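Local coordinates for protein putative Acetyltransferase (Pyrococcus horikoshii, PDB 3DDD) that probably transfers acyl groups, as a member of the GNAT acetyltransferase family that binds coenzyme A, at residues 84-89 with 121-126; 226-231 with 250-255; 168-173 with 197-202. One frame throughout, in Å; residues are numbered along the deposited sequence.

How the contacts relate
Contact 1 lies in the buried core of the first GNAT region, where two parallel strands pair beside coenzyme A; contacts 2 and 3 lie in the second, away from that ligand. Contact 1 is accordingly polar as well as apolar, with backbone bonds, buried charges and a water. Contact 2 is buried leucine and phenylalanine packing between helix 221-233 and residues 251-255, while contact 3, only partly buried, sets a helix tryptophan against the end of a strand. Contacts 2 and 3 share a boundary: helix 221-233 packs on strand 196-200, and Lys-226 NZ meets Glu-201 OE2 at 2.9 Å in a salt bridge. The nearest atoms of contacts 1 and 3 are about 10 Å apart.

Contact 1 (84-89 with 121-126); sequences NKQAWI and TIRLDA
Strands 86-89 and 121-126 run parallel, bonded from Ala-87 N to Thr-121 O (3.1 Å), from Arg-123 N to Ala-87 O and from Ile-89 N to Arg-123 O, with axes 31° apart. Beyond Ile-89 a water bridges the strands, donating to Ile-89 O (2.6 Å) and accepting from Asp-125 N (2.7 Å) as the strands draw apart.

On one face of the pair, Arg-123 touches both Gln-86 and Trp-88. Its CB sits over the six-membered ring of Trp-88, 3.8 Å from the centroid, a CH-pi contact. The chain then bends at chi3 (82°) and brings NH1 back to Gln-86 OE1 at 2.9 Å. That bond is nearly straight and falls on a lone pair in the carbonyl plane; amide and guanidinium are almost coplanar. NH2 of the same group makes salt bridges to Glu-142 and Glu-274, so the buried charge is held from several sides. The indole NE1 reaches Asp-125 OD2 at 3.2 Å in a weak, bent bond. Asp-125 has stronger partners in Thr-145, at OD1, and Arg-265, at OD2.

The other face is apolar: Ile-89 CD1 meets Ile-122 CG2 at 3.6 Å, with Leu-112 and Phe-108 of helix 103-118 packed against this side.

This is the beta-alpha-beta unit of the GNAT fold, strand 86-94, helix 103-118 and strand 121-126, whose two strands characteristically splay to admit the cofactor. Asp-125 and Ala-126 touch coenzyme A. Buried charges here are met by opposite charges: Glu-142 and Glu-274 probably offset that of Arg-123, Asp-125 is paired with Arg-265, and the water satisfies backbone groups that the splay has separated.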
# COMPACT_ATOMS: atom_id res chain seq x y z
N ASN A 84 -11.42 8.15 5.67
CA ASN A 84 -12.52 8.73 6.46
C ASN A 84 -12.87 7.86 7.64
O ASN A 84 -13.19 8.37 8.71
CB ASN A 84 -13.78 8.96 5.60
CG ASN A 84 -13.54 9.90 4.43
OD1 ASN A 84 -12.55 10.62 4.39
ND2 ASN A 84 -14.45 9.91 3.47
N LYS A 85 -12.81 6.55 7.45
CA LYS A 85 -13.31 5.59 8.42
C LYS A 85 -12.22 4.69 8.95
O LYS A 85 -12.40 4.01 9.95
CB LYS A 85 -14.33 4.70 7.74
CG LYS A 85 -15.60 5.41 7.23
CD LYS A 85 -16.65 4.38 6.76
CE LYS A 85 -17.69 5.02 5.84
NZ LYS A 85 -17.08 5.34 4.51
N GLN A 86 -11.11 4.63 8.21
CA GLN A 86 -10.01 3.73 8.53
C GLN A 86 -8.67 4.39 8.24
O GLN A 86 -8.59 5.42 7.53
CB GLN A 86 -10.16 2.44 7.71
CG GLN A 86 -10.04 2.66 6.19
CD GLN A 86 -10.29 1.41 5.38
OE1 GLN A 86 -10.26 0.31 5.90
NE2 GLN A 86 -10.52 1.59 4.08
N ALA A 87 -7.63 3.83 8.82
CA ALA A 87 -6.24 4.16 8.45
C ALA A 87 -5.54 2.88 8.07
O ALA A 87 -5.91 1.81 8.55
CB ALA A 87 -5.50 4.85 9.58
N TRP A 88 -4.56 3.00 7.18
CA TRP A 88 -3.66 1.91 6.82
C TRP A 88 -2.29 2.15 7.43
O TRP A 88 -1.76 3.24 7.35
CB TRP A 88 -3.51 1.79 5.29
CG TRP A 88 -3.59 0.40 4.83
CD1 TRP A 88 -2.54 -0.46 4.60
CD2 TRP A 88 -4.77 -0.36 4.62
NE1 TRP A 88 -3.01 -1.68 4.23
CE2 TRP A 88 -4.38 -1.64 4.22
CE3 TRP A 88 -6.13 -0.06 4.66
CZ2 TRP A 88 -5.28 -2.64 3.95
CZ3 TRP A 88 -7.03 -1.04 4.36
CH2 TRP A 88 -6.60 -2.30 3.98
N ILE A 89 -1.71 1.12 8.03
CA ILE A 89 -0.31 1.21 8.41
C ILE A 89 0.52 0.43 7.39
O ILE A 89 0.21 -0.74 7.04
CB ILE A 89 -0.06 0.78 9.87
CG1 ILE A 89 -0.58 1.87 10.81
CG2 ILE A 89 1.43 0.58 10.15
CD1 ILE A 89 -0.88 1.40 12.23
N THR A 121 -11.03 2.08 13.00
CA THR A 121 -10.50 0.88 12.38
C THR A 121 -9.14 1.17 11.80
O THR A 121 -8.95 2.17 11.13
CB THR A 121 -11.46 0.36 11.33
OG1 THR A 121 -12.63 -0.07 12.02
CG2 THR A 121 -10.84 -0.85 10.55
N ILE A 122 -8.18 0.30 12.10
CA ILE A 122 -6.86 0.38 11.49
C ILE A 122 -6.58 -0.96 10.83
O ILE A 122 -6.81 -2.01 11.41
CB ILE A 122 -5.76 0.77 12.53
CG1 ILE A 122 -5.96 2.22 12.99
CG2 ILE A 122 -4.37 0.63 11.93
CD1 ILE A 122 -5.22 2.57 14.26
N ARG A 123 -6.10 -0.90 9.59
CA ARG A 123 -5.79 -2.10 8.84
C ARG A 123 -4.39 -2.05 8.24
O ARG A 123 -3.75 -1.01 8.18
CB ARG A 123 -6.84 -2.32 7.75
CG ARG A 123 -8.22 -2.53 8.32
CD ARG A 123 -9.29 -2.33 7.31
NE ARG A 123 -9.52 -3.50 6.47
CZ ARG A 123 -10.02 -3.44 5.24
NH1 ARG A 123 -10.27 -2.26 4.65
NH2 ARG A 123 -10.20 -4.56 4.56
N LEU A 124 -3.94 -3.21 7.80
CA LEU A 124 -2.61 -3.36 7.23
C LEU A 124 -2.50 -4.69 6.50
O LEU A 124 -3.31 -5.59 6.69
CB LEU A 124 -1.54 -3.28 8.32
CG LEU A 124 -1.65 -4.25 9.50
CD1 LEU A 124 -1.11 -5.66 9.15
CD2 LEU A 124 -0.93 -3.69 10.68
N ASP A 125 -1.45 -4.80 5.70
CA ASP A 125 -1.07 -6.03 5.00
C ASP A 125 0.25 -6.53 5.51
O ASP A 125 1.31 -5.95 5.23
CB ASP A 125 -1.03 -5.76 3.51
CG ASP A 125 -2.40 -5.56 2.95
OD1 ASP A 125 -3.16 -6.55 2.94
OD2 ASP A 125 -2.74 -4.42 2.52
N ALA A 126 0.16 -7.61 6.28
CA ALA A 126 1.27 -8.21 7.05
C ALA A 126 2.11 -9.24 6.31
O ALA A 126 1.60 -10.27 5.89
CB ALA A 126 0.67 -8.93 8.32
O HOH W 1 0.22 -2.67 5.31

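Contact 2 (226-231 with 250-255); sequences KILLKA and ELIKIF
In the alpha layer of the second GNAT region, where helices follow the parallel strands 212-218 and 238-242, Leu-228 and Leu-229 of helix 221-233 meet residues 251-255, a segment that starts within helix 246-252 and runs on to Phe-255. The contact is wholly apolar. Leu-228 carries most of it: with CG anti to the backbone N (chi1 -166°), its CD2 is carried out between three side chains of the other segment. One is Phe-255, whose CE1 lies 3.6 Å from Leu-228 CD2; another is Leu-251, whose CD2 is 3.8 Å from the same methyl. The third is Ile-252, through CG2, though this residue is modelled in two conformers and its part is less certain.

Leu-229 comes to the neighbouring corner of the phenyl ring, its CD2 3.9 Å from Phe-255 CZ. The same methyl reaches Ile-254 CD1 at 4.2 Å, the two side chains crossing at about a right angle where Ile-254 is exposed. The ring is thus touched by both leucines along its far end, CE1 and CZ, while the backbone bond from Phe-255 N to Ile-252 O, 2.9 Å, closes the turn that carries the ring.

On the outer side of 250-255, Lys-253 NZ and Glu-250 OE1 form a salt bridge of 2.9 Å, local to that segment. Further in, Phe-232 meets the Phe-255 ring with its plane tilted, Pro-154 packs on Phe-255, and Ile-213 of strand 212-218 lies under Leu-228. Backbone bonds also tie Phe-255 to Met-151 and Glu-152.

Leucines of one helix seated on residues 251-255 are consistent with the two helices that pack side by side after the paired parallel strands of a GNAT fold, here 212-218 and 238-242.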
# COMPACT_ATOMS: atom_id res chain seq x y z
N LYS A 226 -10.57 -6.73 -19.86
CA LYS A 226 -10.29 -5.67 -20.86
C LYS A 226 -9.26 -4.70 -20.29
O LYS A 226 -8.30 -4.34 -20.96
CB LYS A 226 -11.52 -4.81 -21.19
CG LYS A 226 -12.71 -5.51 -21.76
CD LYS A 226 -13.87 -4.51 -22.04
CE LYS A 226 -13.95 -4.12 -23.51
NZ LYS A 226 -14.54 -2.77 -23.68
N ILE A 227 -9.49 -4.24 -19.06
CA ILE A 227 -8.57 -3.27 -18.45
C ILE A 227 -7.19 -3.93 -18.26
O ILE A 227 -6.17 -3.36 -18.64
CB ILE A 227 -9.12 -2.70 -17.14
CG1 ILE A 227 -10.41 -1.91 -17.41
CG2 ILE A 227 -8.06 -1.81 -16.43
CD1 ILE A 227 -11.24 -1.70 -16.15
N LEU A 228 -7.16 -5.15 -17.74
CA LEU A 228 -5.88 -5.76 -17.46
C LEU A 228 -5.05 -5.98 -18.73
O LEU A 228 -3.84 -5.74 -18.71
CB LEU A 228 -6.03 -7.04 -16.63
CG LEU A 228 -4.74 -7.57 -16.01
CD1 LEU A 228 -3.96 -6.48 -15.30
CD2 LEU A 228 -5.05 -8.75 -15.09
N LEU A 229 -5.69 -6.40 -19.82
CA LEU A 229 -4.98 -6.58 -21.09
C LEU A 229 -4.35 -5.27 -21.59
O LEU A 229 -3.23 -5.28 -22.05
CB LEU A 229 -5.92 -7.13 -22.19
CG LEU A 229 -6.48 -8.54 -22.10
CD1 LEU A 229 -7.55 -8.69 -23.20
CD2 LEU A 229 -5.43 -9.61 -22.25
N LYS A 230 -5.10 -4.18 -21.52
CA LYS A 230 -4.61 -2.85 -21.92
C LYS A 230 -3.49 -2.35 -20.98
O LYS A 230 -2.54 -1.69 -21.41
CB LYS A 230 -5.77 -1.85 -21.96
CG LYS A 230 -5.42 -0.41 -22.40
CD LYS A 230 -4.81 -0.33 -23.80
CE LYS A 230 -5.82 -0.65 -24.88
NZ LYS A 230 -5.24 -0.91 -26.26
N ALA A 231 -3.61 -2.68 -19.70
CA ALA A 231 -2.60 -2.33 -18.70
C ALA A 231 -1.30 -3.03 -19.02
O ALA A 231 -0.23 -2.44 -18.92
CB ALA A 231 -3.09 -2.68 -17.28
N GLU A 250 -8.78 -16.28 -11.29
CA GLU A 250 -9.08 -16.87 -12.60
C GLU A 250 -8.73 -15.91 -13.73
O GLU A 250 -8.27 -16.33 -14.76
CB GLU A 250 -10.57 -17.24 -12.70
CG GLU A 250 -10.96 -18.01 -13.97
CD GLU A 250 -10.30 -19.40 -14.09
OE1 GLU A 250 -9.87 -19.99 -13.05
OE2 GLU A 250 -10.22 -19.90 -15.24
N LEU A 251 -8.97 -14.63 -13.50
CA LEU A 251 -8.73 -13.56 -14.47
C LEU A 251 -7.27 -13.55 -14.91
O LEU A 251 -6.96 -13.46 -16.09
CB LEU A 251 -9.09 -12.19 -13.82
CG LEU A 251 -8.86 -10.91 -14.66
CD1 LEU A 251 -10.07 -10.61 -15.53
CD2 LEU A 251 -8.52 -9.71 -13.77
N ILE A 252 -6.36 -13.62 -13.95
CA ILE A 252 -4.94 -13.42 -14.27
C ILE A 252 -4.27 -14.64 -14.90
O ILE A 252 -3.18 -14.52 -15.46
CB ILE A 252 -4.15 -12.90 -13.06
CG1 ILE A 252 -4.15 -13.92 -11.91
CG2 ILE A 252 -4.73 -11.56 -12.62
CD1 ILE A 252 -2.98 -13.76 -10.96
N LYS A 253 -4.95 -15.79 -14.86
CA LYS A 253 -4.38 -17.02 -15.38
C LYS A 253 -3.96 -16.94 -16.83
O LYS A 253 -2.99 -17.58 -17.21
CB LYS A 253 -5.35 -18.19 -15.18
CG LYS A 253 -5.42 -18.65 -13.71
CD LYS A 253 -6.44 -19.83 -13.48
CE LYS A 253 -6.37 -20.35 -12.02
NZ LYS A 253 -7.59 -21.11 -11.64
N ILE A 254 -4.64 -16.14 -17.65
CA ILE A 254 -4.25 -16.04 -19.07
C ILE A 254 -2.87 -15.36 -19.27
O ILE A 254 -2.30 -15.40 -20.36
CB ILE A 254 -5.32 -15.33 -19.95
CG1 ILE A 254 -5.68 -13.95 -19.38
CG2 ILE A 254 -6.55 -16.21 -20.07
CD1 ILE A 254 -6.55 -13.12 -20.29
N PHE A 255 -2.36 -14.74 -18.21
CA PHE A 255 -1.04 -14.12 -18.24
C PHE A 255 0.04 -15.10 -17.75
O PHE A 255 1.20 -14.74 -17.63
CB PHE A 255 -1.04 -12.85 -17.39
CG PHE A 255 -1.94 -11.75 -17.91
CD1 PHE A 255 -3.27 -11.68 -17.54
CD2 PHE A 255 -1.43 -10.76 -18.73
CE1 PHE A 255 -4.09 -10.66 -18.01
CE2 PHE A 255 -2.24 -9.73 -19.22
CZ PHE A 255 -3.58 -9.69 -18.85

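Contact 3 (168-173 with 197-202); sequences PNWVKE and LLCAEN
Trp-170, on the first turn of helix 169-179, lies with its indole against Asn-202 and Cys-199 at the end of strand 196-200. Asn-202 covers one face: its CA stands 3.7 Å from the centroid of the six-membered ring and only 3° off the normal, a CH-pi contact, and its amide plane stacks over the indole within 10° of parallel. Cys-199 comes to the edge of the ring instead, CB lying 3.7 Å from Trp-170 CZ2, while SG is oblique to the six-membered ring, 4.8 Å from its centroid, in a sulfur-aromatic contact.

The opposite face of the indole is backed by Val-171 CG2. A first torsion of 67°, which sets Trp-170 CG between the backbone N and the carbonyl carbon, places the indole with one face toward Val-171 CG2 and the other toward Asn-202. Val-171 CG2 also touches Cys-199 SG at 3.9 Å, so valine, sulfur and ring close on one another. Further along, Pro-168 CD and Leu-197 CD2 meet tip to tip at 4.1 Å.

With an alanine in place of Trp-170, Asn-202 would probably lose the flat surface it rests on, and Cys-199 CB and SG would lose the ring edge they pack against.

Two features position this shell. Pro-168 is the N-cap, its O accepting from Lys-172 N at 3.2 Å, and Glu-201, with a positive phi, swings the chain out of the strand to lay Asn-202 on the indole. Glu-201 is anchored outside by Lys-226 and Arg-222. The first turns of the helix, 169-173, run at about a right angle to strand segment 197-200. Strand 196-200 pairs with strands 161-164 and 204-209; Phe-205 of the latter touches Val-171 and Leu-197, and helix 221-233 packs on Ala-200 from the other side of the strand.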
# COMPACT_ATOMS: atom_id res chain seq x y z
N PRO A 168 -13.08 10.74 -13.23
CA PRO A 168 -14.53 11.01 -13.24
C PRO A 168 -15.26 10.57 -11.99
O PRO A 168 -14.78 9.69 -11.25
CB PRO A 168 -15.05 10.20 -14.44
CG PRO A 168 -14.03 9.16 -14.71
CD PRO A 168 -12.72 9.59 -14.08
N ASN A 169 -16.44 11.13 -11.78
CA ASN A 169 -17.22 10.84 -10.60
C ASN A 169 -17.60 9.38 -10.50
O ASN A 169 -17.66 8.86 -9.40
CB ASN A 169 -18.47 11.74 -10.50
CG ASN A 169 -18.14 13.17 -10.07
OD1 ASN A 169 -17.22 13.42 -9.28
ND2 ASN A 169 -18.91 14.13 -10.58
N TRP A 170 -17.88 8.72 -11.62
CA TRP A 170 -18.27 7.31 -11.57
C TRP A 170 -17.12 6.42 -11.11
O TRP A 170 -17.35 5.34 -10.58
CB TRP A 170 -18.84 6.80 -12.92
CG TRP A 170 -17.86 6.74 -14.04
CD1 TRP A 170 -17.65 7.70 -15.00
CD2 TRP A 170 -16.94 5.68 -14.34
NE1 TRP A 170 -16.66 7.30 -15.87
CE2 TRP A 170 -16.20 6.07 -15.48
CE3 TRP A 170 -16.66 4.43 -13.74
CZ2 TRP A 170 -15.22 5.26 -16.05
CZ3 TRP A 170 -15.67 3.63 -14.30
CH2 TRP A 170 -14.96 4.05 -15.45
N VAL A 171 -15.88 6.87 -11.33
CA VAL A 171 -14.70 6.14 -10.84
C VAL A 171 -14.60 6.32 -9.34
O VAL A 171 -14.37 5.37 -8.60
CB VAL A 171 -13.36 6.59 -11.55
CG1 VAL A 171 -12.12 6.18 -10.74
CG2 VAL A 171 -13.30 6.04 -13.00
N LYS A 172 -14.81 7.55 -8.88
CA LYS A 172 -14.85 7.83 -7.45
C LYS A 172 -15.90 6.98 -6.75
O LYS A 172 -15.64 6.45 -5.69
CB LYS A 172 -15.11 9.32 -7.19
CG LYS A 172 -14.07 10.26 -7.80
CD LYS A 172 -14.35 11.75 -7.56
CE LYS A 172 -13.14 12.56 -8.01
NZ LYS A 172 -13.47 13.97 -8.31
N GLU A 173 -17.06 6.83 -7.37
CA GLU A 173 -18.16 6.04 -6.81
C GLU A 173 -17.88 4.54 -6.78
O GLU A 173 -18.11 3.89 -5.77
CB GLU A 173 -19.46 6.32 -7.56
CG GLU A 173 -20.15 7.61 -7.09
CD GLU A 173 -20.98 8.29 -8.17
OE1 GLU A 173 -21.62 7.58 -9.00
OE2 GLU A 173 -21.02 9.56 -8.18
N LEU A 197 -4.75 6.38 -15.74
CA LEU A 197 -6.05 5.87 -15.33
C LEU A 197 -6.78 5.29 -16.56
O LEU A 197 -7.15 6.01 -17.50
CB LEU A 197 -6.84 6.96 -14.61
CG LEU A 197 -8.26 6.62 -14.15
CD1 LEU A 197 -8.27 5.59 -13.02
CD2 LEU A 197 -8.98 7.89 -13.76
N LEU A 198 -6.97 3.98 -16.55
CA LEU A 198 -7.61 3.29 -17.66
C LEU A 198 -9.03 2.98 -17.25
O LEU A 198 -9.25 2.53 -16.14
CB LEU A 198 -6.85 2.01 -18.00
CG LEU A 198 -5.36 2.15 -18.34
CD1 LEU A 198 -4.78 0.77 -18.65
CD2 LEU A 198 -5.12 3.12 -19.51
N CYS A 199 -9.98 3.23 -18.14
CA CYS A 199 -11.39 3.11 -17.86
C CYS A 199 -12.06 2.32 -18.97
O CYS A 199 -11.76 2.52 -20.15
CB CYS A 199 -12.02 4.50 -17.78
SG CYS A 199 -11.41 5.59 -16.41
N ALA A 200 -12.97 1.43 -18.59
CA ALA A 200 -13.73 0.63 -19.55
C ALA A 200 -15.17 0.95 -19.33
O ALA A 200 -15.64 0.86 -18.20
CB ALA A 200 -13.52 -0.83 -19.32
N GLU A 201 -15.87 1.34 -20.39
CA GLU A 201 -17.31 1.57 -20.32
C GLU A 201 -17.45 2.57 -19.16
O GLU A 201 -16.58 3.49 -19.03
CB GLU A 201 -18.01 0.19 -20.16
CG GLU A 201 -17.83 -0.64 -21.48
CD GLU A 201 -17.76 -2.18 -21.36
OE1 GLU A 201 -18.59 -2.77 -20.62
OE2 GLU A 201 -16.89 -2.80 -22.04
N ASN A 202 -18.48 2.44 -18.32
CA ASN A 202 -18.44 3.09 -17.01
C ASN A 202 -18.53 2.05 -15.90
O ASN A 202 -19.19 2.26 -14.88
CB ASN A 202 -19.55 4.12 -16.86
CG ASN A 202 -19.30 5.39 -17.68
OD1 ASN A 202 -18.47 5.41 -18.60
ND2 ASN A 202 -20.02 6.47 -17.33